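Local coordinates for protein mitochondrial enolase superfamily member 1 (Homo sapiens, PDB 4A35) that catalyses the magnesium-dependent dehydration of L-fuconate to 2-keto-3-deoxy-L-fuconate, a step in the breakdown of L-fucose, at residues F220-G225 and M232-I237; Q236-M241 and K246-D251. One frame throughout, in Å; residues are numbered along the deposited sequence.

Contact 1 of 2, residues F220-G225 and M232-I237; sequences FKVKVG and MRRCQI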
loop_
_atom_site.group_PDB
_atom_site.type_symbol
_atom_site.label_atom_id
_atom_site.label_comp_id
_atom_site.label_asym_id
_atom_site.label_seq_id
_atom_site.Cartn_x
_atom_site.Cartn_y
_atom_site.Cartn_z
ATOM N N PHE A 220 -13.089 20.206 19.143
ATOM C CA PHE A 220 -13.301 20.535 17.744
ATOM C C PHE A 220 -12.101 20.323 16.850
ATOM O O PHE A 220 -10.994 20.746 17.169
ATOM C CB PHE A 220 -13.691 22.052 17.659
ATOM C CG PHE A 220 -15.040 22.390 18.247
ATOM C CD1 PHE A 220 -15.196 22.580 19.626
ATOM C CD2 PHE A 220 -16.142 22.580 17.425
ATOM C CE1 PHE A 220 -16.443 22.907 20.168
ATOM C CE2 PHE A 220 -17.398 22.870 17.974
ATOM C CZ PHE A 220 -17.531 23.072 19.339
ATOM N N LYS A 221 -12.355 19.719 15.665
ATOM C CA LYS A 221 -11.300 19.578 14.684
ATOM C C LYS A 221 -11.538 20.575 13.575
ATOM O O LYS A 221 -12.684 20.941 13.287
ATOM C CB LYS A 221 -11.181 18.136 14.121
ATOM C CG LYS A 221 -9.882 17.937 13.326
ATOM C CD LYS A 221 -9.288 16.528 13.456
ATOM C CE LYS A 221 -9.960 15.682 12.429
ATOM N NZ LYS A 221 -9.569 14.253 12.573
ATOM N N VAL A 222 -10.446 21.012 12.941
ATOM C CA VAL A 222 -10.492 21.916 11.786
ATOM C C VAL A 222 -9.501 21.423 10.726
ATOM O O VAL A 222 -8.358 21.082 11.043
ATOM C CB VAL A 222 -10.218 23.406 12.210
ATOM C CG1 VAL A 222 -8.843 23.546 12.883
ATOM C CG2 VAL A 222 -10.312 24.353 11.019
ATOM N N LYS A 223 -9.938 21.402 9.463
ATOM C CA LYS A 223 -9.067 21.045 8.348
ATOM C C LYS A 223 -8.241 22.244 7.955
ATOM O O LYS A 223 -8.763 23.372 7.854
ATOM C CB LYS A 223 -9.880 20.573 7.122
ATOM C CG LYS A 223 -10.748 19.349 7.355
ATOM C CD LYS A 223 -9.900 18.117 7.742
ATOM C CE LYS A 223 -10.821 17.073 8.323
ATOM N NZ LYS A 223 -10.287 15.697 8.146
ATOM N N VAL A 224 -6.978 21.976 7.640
ATOM C CA VAL A 224 -5.982 22.976 7.217
ATOM C C VAL A 224 -5.134 22.418 6.072
ATOM O O VAL A 224 -5.257 21.222 5.733
ATOM C CB VAL A 224 -5.070 23.409 8.428
ATOM C CG1 VAL A 224 -5.903 24.018 9.588
ATOM C CG2 VAL A 224 -4.184 22.246 8.914
ATOM N N GLY A 225 -4.259 23.260 5.515
ATOM C CA GLY A 225 -3.232 22.814 4.585
ATOM C C GLY A 225 -3.278 23.123 3.109
ATOM O O GLY A 225 -2.351 22.729 2.409
ATOM N N MET A 232 -5.933 30.570 8.663
ATOM C CA MET A 232 -5.962 31.573 9.724
ATOM C C MET A 232 -7.362 32.164 9.889
ATOM O O MET A 232 -7.825 32.233 11.034
ATOM C CB MET A 232 -4.929 32.643 9.491
ATOM C CG MET A 232 -3.671 32.322 10.259
ATOM S SD MET A 232 -2.409 33.354 9.619
ATOM C CE MET A 232 -1.050 32.380 9.929
ATOM N N ARG A 233 -8.072 32.461 8.771
ATOM C CA ARG A 233 -9.455 32.960 8.801
ATOM C C ARG A 233 -10.379 31.990 9.595
ATOM O O ARG A 233 -11.090 32.434 10.496
ATOM C CB ARG A 233 -10.017 33.157 7.358
ATOM C CG ARG A 233 -11.571 33.318 7.275
ATOM C CD ARG A 233 -12.084 33.377 5.843
ATOM N NE ARG A 233 -12.257 32.055 5.226
ATOM C CZ ARG A 233 -13.380 31.328 5.248
ATOM N NH1 ARG A 233 -14.464 31.773 5.897
ATOM N NH2 ARG A 233 -13.430 30.150 4.627
ATOM N N ARG A 234 -10.369 30.685 9.251
ATOM C CA ARG A 234 -11.258 29.709 9.868
ATOM C C ARG A 234 -10.851 29.339 11.308
ATOM O O ARG A 234 -11.737 29.123 12.143
ATOM C CB ARG A 234 -11.424 28.457 8.984
ATOM C CG ARG A 234 -12.178 28.746 7.657
ATOM C CD ARG A 234 -12.396 27.472 6.854
ATOM N NE ARG A 234 -11.093 27.027 6.405
ATOM C CZ ARG A 234 -10.482 25.928 6.828
ATOM N NH1 ARG A 234 -11.120 25.067 7.624
ATOM N NH2 ARG A 234 -9.236 25.669 6.450
ATOM N N CYS A 235 -9.534 29.236 11.602
ATOM C CA CYS A 235 -9.066 28.923 12.953
ATOM C C CYS A 235 -9.409 30.086 13.880
ATOM O O CYS A 235 -9.850 29.843 14.994
ATOM C CB CYS A 235 -7.569 28.618 12.960
ATOM S SG CYS A 235 -7.156 27.021 12.235
ATOM N N GLN A 236 -9.287 31.332 13.395
ATOM C CA GLN A 236 -9.658 32.536 14.178
ATOM C C GLN A 236 -11.154 32.491 14.565
ATOM O O GLN A 236 -11.495 32.662 15.741
ATOM C CB GLN A 236 -9.351 33.833 13.417
ATOM C CG GLN A 236 -9.479 35.100 14.294
ATOM C CD GLN A 236 -8.468 35.100 15.415
ATOM O OE1 GLN A 236 -7.268 35.107 15.189
ATOM N NE2 GLN A 236 -8.922 35.004 16.640
ATOM N N ILE A 237 -12.015 32.195 13.604
ATOM C CA ILE A 237 -13.462 32.106 13.854
ATOM C C ILE A 237 -13.753 31.013 14.895
ATOM O O ILE A 237 -14.486 31.269 15.853
ATOM C CB ILE A 237 -14.264 31.896 12.539
ATOM C CG1 ILE A 237 -14.278 33.202 11.705
ATOM C CG2 ILE A 237 -15.699 31.378 12.816
ATOM C CD1 ILE A 237 -14.526 33.015 10.270
#

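Contact 2 of 2, residues Q236-M241 and K246-D251; sequences QIIRDM and KTLMMD. With MG (magnesium ion), chain B.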
loop_
_atom_site.group_PDB
_atom_site.type_symbol
_atom_site.label_atom_id
_atom_site.label_comp_id
_atom_site.label_asym_id
_atom_site.label_seq_id
_atom_site.Cartn_x
_atom_site.Cartn_y
_atom_site.Cartn_z
ATOM N N GLN A 236 -9.287 31.332 13.395
ATOM C CA GLN A 236 -9.658 32.536 14.178
ATOM C C GLN A 236 -11.154 32.491 14.565
ATOM O O GLN A 236 -11.495 32.662 15.741
ATOM C CB GLN A 236 -9.351 33.833 13.417
ATOM C CG GLN A 236 -9.479 35.100 14.294
ATOM C CD GLN A 236 -8.468 35.100 15.415
ATOM O OE1 GLN A 236 -7.268 35.107 15.189
ATOM N NE2 GLN A 236 -8.922 35.004 16.640
ATOM N N ILE A 237 -12.015 32.195 13.604
ATOM C CA ILE A 237 -13.462 32.106 13.854
ATOM C C ILE A 237 -13.753 31.013 14.895
ATOM O O ILE A 237 -14.486 31.269 15.853
ATOM C CB ILE A 237 -14.264 31.896 12.539
ATOM C CG1 ILE A 237 -14.278 33.202 11.705
ATOM C CG2 ILE A 237 -15.699 31.378 12.816
ATOM C CD1 ILE A 237 -14.526 33.015 10.270
ATOM N N ILE A 238 -13.178 29.809 14.726
ATOM C CA ILE A 238 -13.484 28.723 15.654
ATOM C C ILE A 238 -12.961 29.065 17.060
ATOM O O ILE A 238 -13.708 28.955 18.026
ATOM C CB ILE A 238 -12.963 27.360 15.137
ATOM C CG1 ILE A 238 -13.680 26.991 13.800
ATOM C CG2 ILE A 238 -13.172 26.266 16.195
ATOM C CD1 ILE A 238 -12.959 25.751 13.056
ATOM N N ARG A 239 -11.687 29.455 17.163
ATOM C CA ARG A 239 -11.062 29.766 18.448
ATOM C C ARG A 239 -11.814 30.913 19.182
ATOM O O ARG A 239 -11.996 30.790 20.394
ATOM C CB ARG A 239 -9.541 30.040 18.267
ATOM C CG ARG A 239 -8.735 30.213 19.560
ATOM C CD ARG A 239 -9.007 29.148 20.602
ATOM N NE ARG A 239 -8.048 28.049 20.544
ATOM C CZ ARG A 239 -8.156 26.948 21.266
ATOM N NH1 ARG A 239 -9.215 26.761 22.050
ATOM N NH2 ARG A 239 -7.219 26.007 21.195
ATOM N N ASP A 240 -12.359 31.920 18.456
ATOM C CA ASP A 240 -13.161 32.998 19.044
ATOM C C ASP A 240 -14.542 32.501 19.512
ATOM O O ASP A 240 -15.073 33.058 20.478
ATOM C CB ASP A 240 -13.364 34.148 18.046
ATOM C CG ASP A 240 -12.128 34.989 17.737
ATOM O OD1 ASP A 240 -11.103 34.871 18.492
ATOM O OD2 ASP A 240 -12.156 35.721 16.724
ATOM N N MET A 241 -15.148 31.514 18.794
ATOM C CA MET A 241 -16.468 30.954 19.157
ATOM C C MET A 241 -16.337 30.035 20.362
ATOM O O MET A 241 -17.176 30.086 21.256
ATOM C CB MET A 241 -17.121 30.148 18.006
ATOM C CG MET A 241 -17.609 30.941 16.781
ATOM S SD MET A 241 -19.000 32.061 17.017
ATOM C CE MET A 241 -20.321 30.892 17.419
ATOM N N LYS A 246 -11.377 25.397 25.490
ATOM C CA LYS A 246 -11.885 24.261 24.676
ATOM C C LYS A 246 -10.783 23.701 23.724
ATOM O O LYS A 246 -9.846 24.409 23.337
ATOM C CB LYS A 246 -13.188 24.650 23.937
ATOM C CG LYS A 246 -14.343 24.841 24.923
ATOM C CD LYS A 246 -15.734 24.960 24.305
ATOM C CE LYS A 246 -16.747 25.316 25.375
ATOM N NZ LYS A 246 -16.569 26.725 25.874
ATOM N N THR A 247 -10.868 22.381 23.402
ATOM C CA THR A 247 -9.896 21.679 22.614
ATOM C C THR A 247 -10.098 21.913 21.128
ATOM O O THR A 247 -11.186 21.720 20.590
ATOM C CB THR A 247 -9.919 20.152 22.903
ATOM O OG1 THR A 247 -9.770 19.950 24.312
ATOM C CG2 THR A 247 -8.815 19.388 22.154
ATOM N N LEU A 248 -9.023 22.336 20.498
ATOM C CA LEU A 248 -8.954 22.503 19.047
ATOM C C LEU A 248 -7.883 21.564 18.462
ATOM O O LEU A 248 -6.745 21.584 18.927
ATOM C CB LEU A 248 -8.640 23.973 18.686
ATOM C CG LEU A 248 -8.520 24.276 17.172
ATOM C CD1 LEU A 248 -9.880 24.032 16.446
ATOM C CD2 LEU A 248 -7.987 25.738 16.953
ATOM N N MET A 249 -8.238 20.769 17.428
ATOM C CA MET A 249 -7.299 19.905 16.715
ATOM C C MET A 249 -7.248 20.333 15.251
ATOM O O MET A 249 -8.282 20.685 14.688
ATOM C CB MET A 249 -7.679 18.409 16.810
ATOM C CG MET A 249 -7.802 17.940 18.210
ATOM S SD MET A 249 -9.565 17.885 18.711
ATOM C CE MET A 249 -9.473 16.390 19.598
ATOM N N MET A 250 -6.082 20.270 14.646
ATOM C CA MET A 250 -5.908 20.587 13.207
ATOM C C MET A 250 -5.590 19.320 12.413
ATOM O O MET A 250 -4.907 18.411 12.933
ATOM C CB MET A 250 -4.820 21.649 13.013
ATOM C CG MET A 250 -5.229 23.005 13.629
ATOM S SD MET A 250 -3.782 24.073 13.587
ATOM C CE MET A 250 -4.405 25.577 14.425
ATOM N N ASP A 251 -5.984 19.302 11.127
ATOM C CA ASP A 251 -5.798 18.119 10.284
ATOM C C ASP A 251 -5.398 18.578 8.885
ATOM O O ASP A 251 -6.162 19.285 8.226
ATOM C CB ASP A 251 -7.114 17.296 10.264
ATOM C CG ASP A 251 -6.997 15.969 9.505
ATOM O OD1 ASP A 251 -5.958 15.747 8.843
ATOM O OD2 ASP A 251 -7.971 15.177 9.526
HETATM MG MG MG B . -7.888 13.010 9.442
HETATM O O HOH W 1 -6.580 23.137 22.043
HETATM O O HOH W 2 -17.531 28.885 24.116
HETATM O O HOH W 3 -6.287 13.248 8.359
HETATM O O HOH W 4 -9.202 13.004 7.417
HETATM O O HOH W 5 -9.776 12.849 9.952
#

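Contact 1 of 2, residues F220-G225 and M232-I237
Val222, Lys223 and Val224 meet Arg234 and Cys235 in a buried strand-to-helix contact, where the barrel strand 219-223 is covered by the helix that follows it, 228-242. The two short segments run nearly antiparallel, at 167°, with axes 9.4 Å apart, and Val222 and Cys235 have the nearest CA atoms. The polar part is a two-nitrogen grip on one backbone atom: Arg234 NH2 donates to Lys223 O at 2.7 Å and Arg234 NH1 to the same Lys223 O at 2.9 Å. That oxygen lies only 3° out of the guanidinium plane, so it is met by the end of the group, not by a face. The chain runs straight at chi2 and bends at chi3 (-68°), which turns this end onto the strand terminus. Asp230 and Asp231 form salt bridges with the same guanidinium, fixing its rotation. Val222 crosses the arginine at a slant, its CG2 3.6 Å from Arg234 NH1, while Val222 CG1 approaches Cys235 SG at 3.9 Å and Val224 CG1 reaches that sulfur more loosely. A leucine in place of Arg234 would probably leave Lys223 O without either guanidinium donor and cost Asp230 and Asp231 their salt bridges to this residue, though Asp230 keeps Arg233. The amine of Lys223 turns from the helix to pair with Asp251. The arrangement is the first half of a beta-alpha-beta unit in an enolase-superfamily TIM-type barrel, with the probable proton donor/acceptor Lys223 at the strand's C-terminal end.

Contact 2 of 2, residues Q236-M241 and K246-D251
Arg239 lays one face of its guanidinium over Leu248 and points an edge at the backbone of Lys246. The face contact is Leu248 CB to Arg239 NH2, 3.5 Å. At the edge, Arg239 NH1 donates to Lys246 O at 2.8 Å with a nearly straight N-H...O angle of 165°; the oxygen is close to the guanidinium plane, although the donor is tilted 29° from the carbonyl plane. CG of Arg239 stands opposite the backbone N (chi1 -173°), and bends at chi2 and chi3 then bring the guanidinium up to the strand. Gly243 O and Phe271 O take further N-H groups, and water 1 bridges Arg239 NH2 to Leu248 N, so several acceptors hold the flat group in place. Deeper in, the side chains of Ile238 and Leu248 meet at roughly a right angle, with Ile238 CG2 4.0 Å from Leu248 CD1. At the outer edge, water 2 joins Lys246 NZ to Met241 O. At the far end of the strand, Asp251 OD2 binds the magnesium ion at 2.2 Å, and Glu277 and Glu306 complete its protein ligands. Helix 228-242 and strand 247-251 form the second half of a beta-alpha-beta unit whose strand carries a metal ligand at its C-terminal end, an enolase-superfamily trait.

Overall arrangement
Contacts 1 and 2 are successive halves of one beta-alpha-beta unit: both use helix 228-242, sharing Gln236 and Ile237, and their centres lie about 6 Å apart. Their strands, 219-223 and 247-251, are parallel neighbours in the barrel sheet, with Phe220 O 2.8 Å from Met249 N, a probable hydrogen bond. Between helix and sheet, Val222 of contact 1 touches Ile238 and Leu248 of contact 2, making the apolar layers continuous. At the strands' C-terminal ends, Lys223 NZ forms a salt bridge of 2.7 Å with Asp251 OD2, the same oxygen that binds magnesium. The probable proton donor/acceptor thus lies beside the metal site, its side chain about 4 Å from the magnesium ion.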